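Local coordinates for protein jasmonate-induced oxygenase 2 (Arabidopsis thaliana, PDB 6LSV) that oxidises the plant defence hormone jasmonate to 12-hydroxyjasmonate as an iron-dependent dioxygenase that consumes 2-oxoglutarate and molecular oxygen, at residues 170-175 with 233-238; 174-179 with 299-304; 181-186 with 192-197. All coordinates share one frame; numbering follows the deposited sequence.

Helix 161-186 supplies one side of all three contacts. Following the chain from its N terminus, residues 170-175 come first and pack on strand 233-237 in interaction 1, closing a loop of 57 residues; the overlapping residues 174-179 reach strand 294-302 in interaction 2, closing a longer loop from the same stretch of helix. Further along, 181-186 meets 192-197 in interaction 3, a short local closure nested inside both larger loops. Strands 233-237 and 294-302 are antiparallel neighbours, so interactions 1 and 2 fasten successive turns of the helix to one side of the main sheet, whose other side faces the ligands. Interaction 3 adds the small helix 193-197, which is joined to interaction 2 through Q195 and Y301.

Interaction 1 (170-175 with 233-238); sequences EELVKL and MTILLP. With AKG (2-oxoglutaric acid), chain C.
L172 and L175, three residues apart on helix 161-186, receive I235 of strand 233-237, laying the helix against the outside of the double-stranded beta-helix (jelly roll) core characteristic of 2-oxoglutarate dioxygenases. The side-chain packing is apolar and buried, with no hydrogen bond across it. I235 suits a strand under a helix because its beta-branched side chain has two arms: CG2, anti to the backbone N, meets L172 CD2 at 3.6 Å, while the extended CG1 arm (chi2 176°) carries CD1 to within 4.0 Å of L175 CD2. That same I235 CD1 also lies 3.7 Å from the backbone L172 O. F263 and F299 from the flanking strands add to the apolar surroundings of L172.

The far side of the helix is a different environment. There K174, exposed to solvent, sits near two acids of the preceding turn: K174 NZ forms a salt bridge with E171 OE1 at 3.2 Å, its hydrogen bond weak, and E170 makes a longer one. Long charged side chains suit a helix face turned outward to water.

Across the strand, alternate residues serve the active site. T234 OG1 is hydrogen-bonded to the iron ligand D229, and L236 turns away from the helix toward 2-oxoglutarate, where its two methyl groups, CD1 and CD2, each lie 3.7 Å from the cosubstrate's C4.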
loop_
_atom_site.group_PDB
_atom_site.type_symbol
_atom_site.label_atom_id
_atom_site.label_comp_id
_atom_site.label_asym_id
_atom_site.label_seq_id
_atom_site.Cartn_x
_atom_site.Cartn_y
_atom_site.Cartn_z
ATOM N N GLU A 170 14.653 2.836 -6.497
ATOM C CA GLU A 170 15.012 3.730 -7.592
ATOM C C GLU A 170 14.145 3.478 -8.818
ATOM O O GLU A 170 13.677 4.422 -9.465
ATOM C CB GLU A 170 16.487 3.555 -7.948
ATOM C CG GLU A 170 17.394 4.678 -7.493
ATOM C CD GLU A 170 18.748 4.621 -8.167
ATOM O OE1 GLU A 170 18.843 5.036 -9.342
ATOM O OE2 GLU A 170 19.712 4.146 -7.528
ATOM N N GLU A 171 13.922 2.206 -9.152
ATOM C CA GLU A 171 13.175 1.878 -10.360
ATOM C C GLU A 171 11.706 2.257 -10.227
ATOM O O GLU A 171 11.091 2.724 -11.192
ATOM C CB GLU A 171 13.320 0.389 -10.671
ATOM C CG GLU A 171 14.700 -0.008 -11.166
ATOM C CD GLU A 171 15.072 0.683 -12.464
ATOM O OE1 GLU A 171 16.000 1.520 -12.449
ATOM O OE2 GLU A 171 14.431 0.392 -13.498
ATOM N N LEU A 172 11.126 2.067 -9.040
ATOM C CA LEU A 172 9.710 2.362 -8.858
ATOM C C LEU A 172 9.454 3.857 -8.708
ATOM O O LEU A 172 8.353 4.324 -9.015
ATOM C CB LEU A 172 9.163 1.591 -7.656
ATOM C CG LEU A 172 8.534 0.238 -8.013
ATOM C CD1 LEU A 172 9.561 -0.714 -8.610
ATOM C CD2 LEU A 172 7.878 -0.399 -6.816
ATOM N N VAL A 173 10.447 4.621 -8.250
ATOM C CA VAL A 173 10.332 6.077 -8.293
ATOM C C VAL A 173 10.256 6.554 -9.739
ATOM O O VAL A 173 9.441 7.422 -10.082
ATOM C CB VAL A 173 11.504 6.728 -7.534
ATOM C CG1 VAL A 173 11.660 8.191 -7.929
ATOM C CG2 VAL A 173 11.299 6.603 -6.030
ATOM N N LYS A 174 11.089 5.981 -10.615
ATOM C CA LYS A 174 11.044 6.324 -12.034
ATOM C C LYS A 174 9.711 5.923 -12.656
ATOM O O LYS A 174 9.111 6.690 -13.420
ATOM C CB LYS A 174 12.197 5.644 -12.777
ATOM C CG LYS A 174 13.572 6.218 -12.488
ATOM C CD LYS A 174 14.652 5.461 -13.247
ATOM C CE LYS A 174 16.040 5.811 -12.731
ATOM N NZ LYS A 174 16.928 4.616 -12.644
ATOM N N LEU A 175 9.243 4.712 -12.353
ATOM C CA LEU A 175 7.975 4.244 -12.900
ATOM C C LEU A 175 6.817 5.119 -12.434
ATOM O O LEU A 175 5.896 5.405 -13.207
ATOM C CB LEU A 175 7.750 2.785 -12.500
ATOM C CG LEU A 175 6.370 2.165 -12.737
ATOM C CD1 LEU A 175 5.980 2.229 -14.213
ATOM C CD2 LEU A 175 6.336 0.732 -12.221
ATOM N N MET A 233 -0.101 7.373 -4.666
ATOM C CA MET A 233 -0.376 6.121 -5.350
ATOM C C MET A 233 0.503 5.029 -4.764
ATOM O O MET A 233 1.583 5.295 -4.229
ATOM C CB MET A 233 -0.144 6.212 -6.867
ATOM C CG MET A 233 1.156 6.875 -7.278
ATOM S SD MET A 233 1.470 6.712 -9.049
ATOM C CE MET A 233 1.909 4.979 -9.156
ATOM N N THR A 234 0.022 3.794 -4.862
ATOM C CA THR A 234 0.763 2.624 -4.420
ATOM C C THR A 234 1.108 1.762 -5.625
ATOM O O THR A 234 0.244 1.483 -6.463
ATOM C CB THR A 234 -0.040 1.805 -3.405
ATOM O OG1 THR A 234 -0.473 2.653 -2.334
ATOM C CG2 THR A 234 0.809 0.671 -2.837
ATOM N N ILE A 235 2.369 1.360 -5.716
ATOM C CA ILE A 235 2.798 0.347 -6.670
ATOM C C ILE A 235 2.971 -0.942 -5.879
ATOM O O ILE A 235 3.871 -1.053 -5.039
ATOM C CB ILE A 235 4.083 0.757 -7.404
ATOM C CG1 ILE A 235 3.835 2.020 -8.231
ATOM C CG2 ILE A 235 4.559 -0.359 -8.324
ATOM C CD1 ILE A 235 5.066 2.559 -8.913
ATOM N N LEU A 236 2.091 -1.908 -6.129
ATOM C CA LEU A 236 1.993 -3.126 -5.337
ATOM C C LEU A 236 2.551 -4.300 -6.127
ATOM O O LEU A 236 2.139 -4.540 -7.268
ATOM C CB LEU A 236 0.535 -3.391 -4.946
ATOM C CG LEU A 236 0.141 -4.639 -4.152
ATOM C CD1 LEU A 236 0.896 -4.722 -2.835
ATOM C CD2 LEU A 236 -1.363 -4.636 -3.903
ATOM N N LEU A 237 3.494 -5.025 -5.523
ATOM C CA LEU A 237 3.992 -6.280 -6.079
ATOM C C LEU A 237 3.415 -7.410 -5.240
ATOM O O LEU A 237 3.998 -7.792 -4.217
ATOM C CB LEU A 237 5.520 -6.331 -6.089
ATOM C CG LEU A 237 6.116 -7.602 -6.702
ATOM C CD1 LEU A 237 5.453 -7.913 -8.038
ATOM C CD2 LEU A 237 7.624 -7.479 -6.867
ATOM N N PRO A 238 2.268 -7.962 -5.611
ATOM C CA PRO A 238 1.667 -9.024 -4.805
ATOM C C PRO A 238 2.410 -10.338 -4.984
ATOM O O PRO A 238 3.157 -10.537 -5.942
ATOM C CB PRO A 238 0.235 -9.117 -5.344
ATOM C CG PRO A 238 0.329 -8.625 -6.746
ATOM C CD PRO A 238 1.461 -7.632 -6.801
HETATM C C1 AKG C . -0.755 -3.056 1.275
HETATM O O1 AKG C . -0.852 -2.023 0.566
HETATM O O2 AKG C . -0.056 -3.019 2.325
HETATM C C2 AKG C . -1.508 -4.326 0.865
HETATM O O5 AKG C . -2.692 -4.293 0.809
HETATM C C3 AKG C . -0.779 -5.634 0.524
HETATM C C4 AKG C . -1.518 -6.339 -0.617
HETATM C C5 AKG C . -1.120 -7.813 -0.703
HETATM O O3 AKG C . -1.148 -8.427 -1.802
HETATM O O4 AKG C . -0.766 -8.418 0.340
#

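Interaction 2 (174-179 with 299-304); sequences KLSGRI and FFYNPK. With JAA ({(1R,2R)-3-oxo-2-[(2Z)-pent-2-en-1-yl]cyclopentyl}acetic acid), chain D.
S176 OG is hydrogen-bonded back to L172 O, one turn earlier in helix 161-186, and also rests against F299 and Y301 of strand 294-302, where the helix packs on the main sheet of the jelly-roll core. Helix and strand axes pass 9.8 Å apart at 52°, and a side chain as small as serine lets large aromatic residues fill the interval. With chi1 at -47°, OG sits beside the serine's own backbone N and can reach the L172 carbonyl, leaving CB to lie over one face of the Y301 ring. This is a CH-pi contact: CB stands 3.5 Å from the ring centroid, only 17° off the normal. F299 approaches the hydroxyl obliquely, its CE1 3.3 Å from S176 OG.

Y301 combines an apolar ring for the helix with a polar end, since its OH is hydrogen-bonded to Q195 NE2; G177 CA passes 4.4 Å from that OH. Between these two aromatics F300 points the opposite way, into the jasmonate pocket, where R208, R333 and R337 hydrogen-bond the ligand. There F300 CZ lies 3.9 Å from jasmonate C09, at the start of the pentenyl chain.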
loop_
_atom_site.group_PDB
_atom_site.type_symbol
_atom_site.label_atom_id
_atom_site.label_comp_id
_atom_site.label_asym_id
_atom_site.label_seq_id
_atom_site.Cartn_x
_atom_site.Cartn_y
_atom_site.Cartn_z
ATOM N N LYS A 174 11.089 5.981 -10.615
ATOM C CA LYS A 174 11.044 6.324 -12.034
ATOM C C LYS A 174 9.711 5.923 -12.656
ATOM O O LYS A 174 9.111 6.690 -13.420
ATOM C CB LYS A 174 12.197 5.644 -12.777
ATOM C CG LYS A 174 13.572 6.218 -12.488
ATOM C CD LYS A 174 14.652 5.461 -13.247
ATOM C CE LYS A 174 16.040 5.811 -12.731
ATOM N NZ LYS A 174 16.928 4.616 -12.644
ATOM N N LEU A 175 9.243 4.712 -12.353
ATOM C CA LEU A 175 7.975 4.244 -12.900
ATOM C C LEU A 175 6.817 5.119 -12.434
ATOM O O LEU A 175 5.896 5.405 -13.207
ATOM C CB LEU A 175 7.750 2.785 -12.500
ATOM C CG LEU A 175 6.370 2.165 -12.737
ATOM C CD1 LEU A 175 5.980 2.229 -14.213
ATOM C CD2 LEU A 175 6.336 0.732 -12.221
ATOM N N SER A 176 6.849 5.562 -11.174
ATOM C CA SER A 176 5.770 6.405 -10.673
ATOM C C SER A 176 5.692 7.717 -11.443
ATOM O O SER A 176 4.596 8.175 -11.787
ATOM C CB SER A 176 5.946 6.674 -9.178
ATOM O OG SER A 176 6.233 5.489 -8.453
ATOM N N GLY A 177 6.842 8.334 -11.725
ATOM C CA GLY A 177 6.833 9.591 -12.456
ATOM C C GLY A 177 6.165 9.471 -13.811
ATOM O O GLY A 177 5.417 10.359 -14.228
ATOM N N ARG A 178 6.414 8.362 -14.510
ATOM C CA ARG A 178 5.755 8.122 -15.790
ATOM C C ARG A 178 4.263 7.871 -15.607
ATOM O O ARG A 178 3.446 8.343 -16.405
ATOM C CB ARG A 178 6.419 6.943 -16.505
ATOM C CG ARG A 178 7.734 7.317 -17.195
ATOM C CD ARG A 178 8.873 6.372 -16.835
ATOM N NE ARG A 178 10.075 6.646 -17.626
ATOM C CZ ARG A 178 10.975 7.584 -17.332
ATOM N NH1 ARG A 178 10.827 8.338 -16.248
ATOM N NH2 ARG A 178 12.030 7.763 -18.118
ATOM N N ILE A 179 3.887 7.126 -14.563
ATOM C CA ILE A 179 2.474 6.865 -14.297
ATOM C C ILE A 179 1.754 8.156 -13.924
ATOM O O ILE A 179 0.588 8.363 -14.285
ATOM C CB ILE A 179 2.330 5.796 -13.198
ATOM C CG1 ILE A 179 2.828 4.440 -13.693
ATOM C CG2 ILE A 179 0.885 5.704 -12.724
ATOM C CD1 ILE A 179 2.751 3.346 -12.638
ATOM N N PHE A 299 4.915 -0.218 -2.442
ATOM C CA PHE A 299 5.669 1.010 -2.640
ATOM C C PHE A 299 4.696 2.182 -2.662
ATOM O O PHE A 299 3.724 2.174 -3.425
ATOM C CB PHE A 299 6.469 0.934 -3.942
ATOM C CG PHE A 299 7.171 2.209 -4.314
ATOM C CD1 PHE A 299 6.563 3.133 -5.150
ATOM C CD2 PHE A 299 8.450 2.471 -3.850
ATOM C CE1 PHE A 299 7.209 4.303 -5.501
ATOM C CE2 PHE A 299 9.101 3.639 -4.196
ATOM C CZ PHE A 299 8.478 4.557 -5.022
ATOM N N PHE A 300 4.950 3.178 -1.817
ATOM C CA PHE A 300 4.077 4.337 -1.680
ATOM C C PHE A 300 4.750 5.551 -2.307
ATOM O O PHE A 300 5.866 5.916 -1.924
ATOM C CB PHE A 300 3.747 4.608 -0.211
ATOM C CG PHE A 300 3.145 3.433 0.508
ATOM C CD1 PHE A 300 1.927 2.900 0.111
ATOM C CD2 PHE A 300 3.798 2.867 1.588
ATOM C CE1 PHE A 300 1.373 1.817 0.784
ATOM C CE2 PHE A 300 3.251 1.794 2.262
ATOM C CZ PHE A 300 2.036 1.268 1.859
ATOM N N TYR A 301 4.068 6.169 -3.268
ATOM C CA TYR A 301 4.525 7.392 -3.921
ATOM C C TYR A 301 3.656 8.537 -3.411
ATOM O O TYR A 301 2.464 8.612 -3.731
ATOM C CB TYR A 301 4.442 7.254 -5.439
ATOM C CG TYR A 301 5.178 8.322 -6.210
ATOM C CD1 TYR A 301 6.563 8.290 -6.333
ATOM C CD2 TYR A 301 4.488 9.354 -6.830
ATOM C CE1 TYR A 301 7.237 9.259 -7.054
ATOM C CE2 TYR A 301 5.153 10.329 -7.546
ATOM C CZ TYR A 301 6.527 10.278 -7.653
ATOM O OH TYR A 301 7.189 11.249 -8.366
ATOM N N ASN A 302 4.249 9.428 -2.623
ATOM C CA ASN A 302 3.439 10.361 -1.864
ATOM C C ASN A 302 3.801 11.805 -2.186
ATOM O O ASN A 302 4.930 12.094 -2.593
ATOM C CB ASN A 302 3.616 10.119 -0.361
ATOM C CG ASN A 302 3.187 8.727 0.056
ATOM O OD1 ASN A 302 2.226 8.176 -0.479
ATOM N ND2 ASN A 302 3.903 8.148 1.012
ATOM N N PRO A 303 2.861 12.731 -2.022
ATOM C CA PRO A 303 3.211 14.150 -2.131
ATOM C C PRO A 303 4.090 14.573 -0.968
ATOM O O PRO A 303 4.035 13.994 0.120
ATOM C CB PRO A 303 1.852 14.859 -2.088
ATOM C CG PRO A 303 0.943 13.905 -1.396
ATOM C CD PRO A 303 1.427 12.528 -1.747
ATOM N N LYS A 304 4.922 15.583 -1.219
ATOM C CA LYS A 304 5.687 16.219 -0.151
ATOM C C LYS A 304 4.785 16.508 1.047
ATOM O O LYS A 304 3.731 17.134 0.911
ATOM C CB LYS A 304 6.320 17.506 -0.686
ATOM C CG LYS A 304 7.395 18.111 0.188
ATOM C CD LYS A 304 8.115 19.240 -0.538
ATOM C CE LYS A 304 9.115 19.938 0.367
ATOM N NZ LYS A 304 8.471 20.485 1.591
HETATM O O01 JAA D . 2.620 0.906 7.670
HETATM O O02 JAA D . 2.778 6.797 5.269
HETATM O O03 JAA D . 2.170 7.314 7.292
HETATM C C04 JAA D . 2.288 4.122 6.688
HETATM C C05 JAA D . 1.525 2.711 6.956
HETATM C C06 JAA D . 3.061 4.379 8.009
HETATM C C07 JAA D . 3.084 3.173 8.683
HETATM C C08 JAA D . 2.382 2.068 7.694
HETATM C C09 JAA D . 1.246 1.928 5.599
HETATM C C10 JAA D . 1.376 5.191 6.431
HETATM C C11 JAA D . -0.093 2.366 5.004
HETATM C C12 JAA D . 2.152 6.508 6.324
HETATM C C13 JAA D . -0.993 1.490 4.597
HETATM C C14 JAA D . -0.744 -0.012 4.706
HETATM C C15 JAA D . -1.919 -0.674 5.424
#

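Interaction 3 (181-186 with 192-197); sequences RVLSTN and DKFQEA
A sharp turn between two consecutive helices, 161-186 and 193-197, joined by a short connection, is held by S184 and F194. The local axes come within 8.6 Å and make an angle of 111°. At the centre S184 OG accepts a hydrogen bond from F194 N, 2.9 Å long with an angle of 153° at the hydrogen. F194 N belongs to the first turn of its helix, where amides have no carbonyl one turn earlier to bond. D192, at the N-cap position just before the helix, makes no capping bond with its side chain, so the serine of the other helix meets this need. S184 OG is also hydrogen-bonded to M180 O, which ties the hydroxyl to its own helix.

The F194 side chain covers the apolar part of the turn. S184 CA lies over the centre of one ring face, 4.3 Å above the plane, and L183 CB comes in obliquely at 3.7 Å from F194 CE2. Away from the interface the helices carry polar side chains, whose bonds lie within each helix. T185 OG1 bonds back to R181 O at 3.1 Å, and the backbone T185 N reaches that oxygen from the opposite face of its plane. On the second helix K193 NZ forms a salt bridge with E196 OE1 at 3.1 Å, meeting it from above the carboxylate plane.

Around the turn, L183 also packs on C72 of helix 63-74 and, together with F194, on I271 of helix 269-274, while Q195 connects the short helix to strand 294-302.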
loop_
_atom_site.group_PDB
_atom_site.type_symbol
_atom_site.label_atom_id
_atom_site.label_comp_id
_atom_site.label_asym_id
_atom_site.label_seq_id
_atom_site.Cartn_x
_atom_site.Cartn_y
_atom_site.Cartn_z
ATOM N N ARG A 181 2.262 10.985 -15.170
ATOM C CA ARG A 181 1.985 11.725 -16.396
ATOM C C ARG A 181 0.736 11.201 -17.091
ATOM O O ARG A 181 -0.017 11.976 -17.693
ATOM C CB ARG A 181 3.194 11.661 -17.330
ATOM C CG ARG A 181 4.456 12.266 -16.741
ATOM C CD ARG A 181 5.391 12.775 -17.821
ATOM N NE ARG A 181 5.774 11.722 -18.755
ATOM C CZ ARG A 181 6.839 10.938 -18.599
ATOM N NH1 ARG A 181 7.626 11.087 -17.540
ATOM N NH2 ARG A 181 7.115 10.003 -19.500
ATOM N N VAL A 182 0.497 9.891 -17.023
ATOM C CA VAL A 182 -0.725 9.343 -17.603
ATOM C C VAL A 182 -1.936 9.737 -16.763
ATOM O O VAL A 182 -2.992 10.091 -17.301
ATOM C CB VAL A 182 -0.605 7.817 -17.761
ATOM C CG1 VAL A 182 -1.923 7.221 -18.245
ATOM C CG2 VAL A 182 0.525 7.469 -18.724
ATOM N N LEU A 183 -1.801 9.692 -15.433
ATOM C CA LEU A 183 -2.908 10.076 -14.561
ATOM C C LEU A 183 -3.308 11.529 -14.784
ATOM O O LEU A 183 -4.502 11.852 -14.838
ATOM C CB LEU A 183 -2.527 9.847 -13.097
ATOM C CG LEU A 183 -2.333 8.396 -12.651
ATOM C CD1 LEU A 183 -2.033 8.333 -11.162
ATOM C CD2 LEU A 183 -3.558 7.566 -12.986
ATOM N N SER A 184 -2.318 12.417 -14.918
ATOM C CA SER A 184 -2.594 13.830 -15.167
ATOM C C SER A 184 -3.286 14.028 -16.509
ATOM O O SER A 184 -4.316 14.707 -16.601
ATOM C CB SER A 184 -1.293 14.638 -15.152
ATOM O OG SER A 184 -0.640 14.579 -13.899
ATOM N N THR A 185 -2.701 13.474 -17.574
ATOM C CA THR A 185 -3.237 13.662 -18.915
ATOM C C THR A 185 -4.674 13.167 -19.007
ATOM O O THR A 185 -5.530 13.828 -19.606
ATOM C CB THR A 185 -2.343 12.933 -19.913
ATOM O OG1 THR A 185 -1.107 13.641 -20.045
ATOM C CG2 THR A 185 -3.017 12.824 -21.263
ATOM N N ASN A 186 -4.965 12.016 -18.397
ATOM C CA ASN A 186 -6.313 11.467 -18.462
ATOM C C ASN A 186 -7.349 12.393 -17.837
ATOM O O ASN A 186 -8.541 12.246 -18.119
ATOM C CB ASN A 186 -6.350 10.093 -17.793
ATOM C CG ASN A 186 -6.076 8.965 -18.769
ATOM O OD1 ASN A 186 -6.681 8.898 -19.838
ATOM N ND2 ASN A 186 -5.156 8.078 -18.411
ATOM N N ASP A 192 2.338 17.100 -16.577
ATOM C CA ASP A 192 3.127 17.149 -15.352
ATOM C C ASP A 192 2.390 17.845 -14.213
ATOM O O ASP A 192 3.024 18.291 -13.252
ATOM C CB ASP A 192 4.474 17.829 -15.613
ATOM C CG ASP A 192 4.348 19.333 -15.794
ATOM O OD1 ASP A 192 3.313 19.794 -16.322
ATOM O OD2 ASP A 192 5.293 20.056 -15.412
ATOM N N LYS A 193 1.058 17.933 -14.294
ATOM C CA LYS A 193 0.293 18.639 -13.269
ATOM C C LYS A 193 0.343 17.912 -11.926
ATOM O O LYS A 193 0.498 18.551 -10.879
ATOM C CB LYS A 193 -1.152 18.831 -13.736
ATOM C CG LYS A 193 -2.037 19.608 -12.768
ATOM C CD LYS A 193 -1.417 20.940 -12.351
ATOM C CE LYS A 193 -1.256 21.896 -13.527
ATOM N NZ LYS A 193 -0.662 23.206 -13.124
ATOM N N PHE A 194 0.217 16.581 -11.932
ATOM C CA PHE A 194 0.302 15.826 -10.683
ATOM C C PHE A 194 1.690 15.937 -10.070
ATOM O O PHE A 194 1.830 16.201 -8.871
ATOM C CB PHE A 194 -0.052 14.357 -10.916
ATOM C CG PHE A 194 -1.522 14.069 -10.868
ATOM C CD1 PHE A 194 -2.449 15.075 -11.072
ATOM C CD2 PHE A 194 -1.977 12.783 -10.629
ATOM C CE1 PHE A 194 -3.805 14.807 -11.029
ATOM C CE2 PHE A 194 -3.331 12.509 -10.586
ATOM C CZ PHE A 194 -4.246 13.525 -10.785
ATOM N N GLN A 195 2.732 15.721 -10.881
ATOM C CA GLN A 195 4.097 15.876 -10.390
ATOM C C GLN A 195 4.310 17.251 -9.780
ATOM O O GLN A 195 5.051 17.392 -8.800
ATOM C CB GLN A 195 5.097 15.644 -11.522
ATOM C CG GLN A 195 6.488 15.309 -11.030
ATOM C CD GLN A 195 6.544 13.936 -10.409
ATOM O OE1 GLN A 195 6.105 12.957 -11.014
ATOM N NE2 GLN A 195 7.072 13.850 -9.193
ATOM N N GLU A 196 3.663 18.269 -10.345
ATOM C CA GLU A 196 3.705 19.608 -9.771
ATOM C C GLU A 196 3.046 19.634 -8.396
ATOM O O GLU A 196 3.643 20.095 -7.414
ATOM C CB GLU A 196 3.009 20.578 -10.724
ATOM C CG GLU A 196 3.574 21.977 -10.776
ATOM C CD GLU A 196 2.806 22.852 -11.753
ATOM O OE1 GLU A 196 1.824 23.497 -11.327
ATOM O OE2 GLU A 196 3.175 22.880 -12.950
ATOM N N ALA A 197 1.814 19.123 -8.307
ATOM C CA ALA A 197 1.060 19.185 -7.059
ATOM C C ALA A 197 1.741 18.410 -5.939
ATOM O O ALA A 197 1.601 18.768 -4.765
ATOM C CB ALA A 197 -0.356 18.654 -7.280
#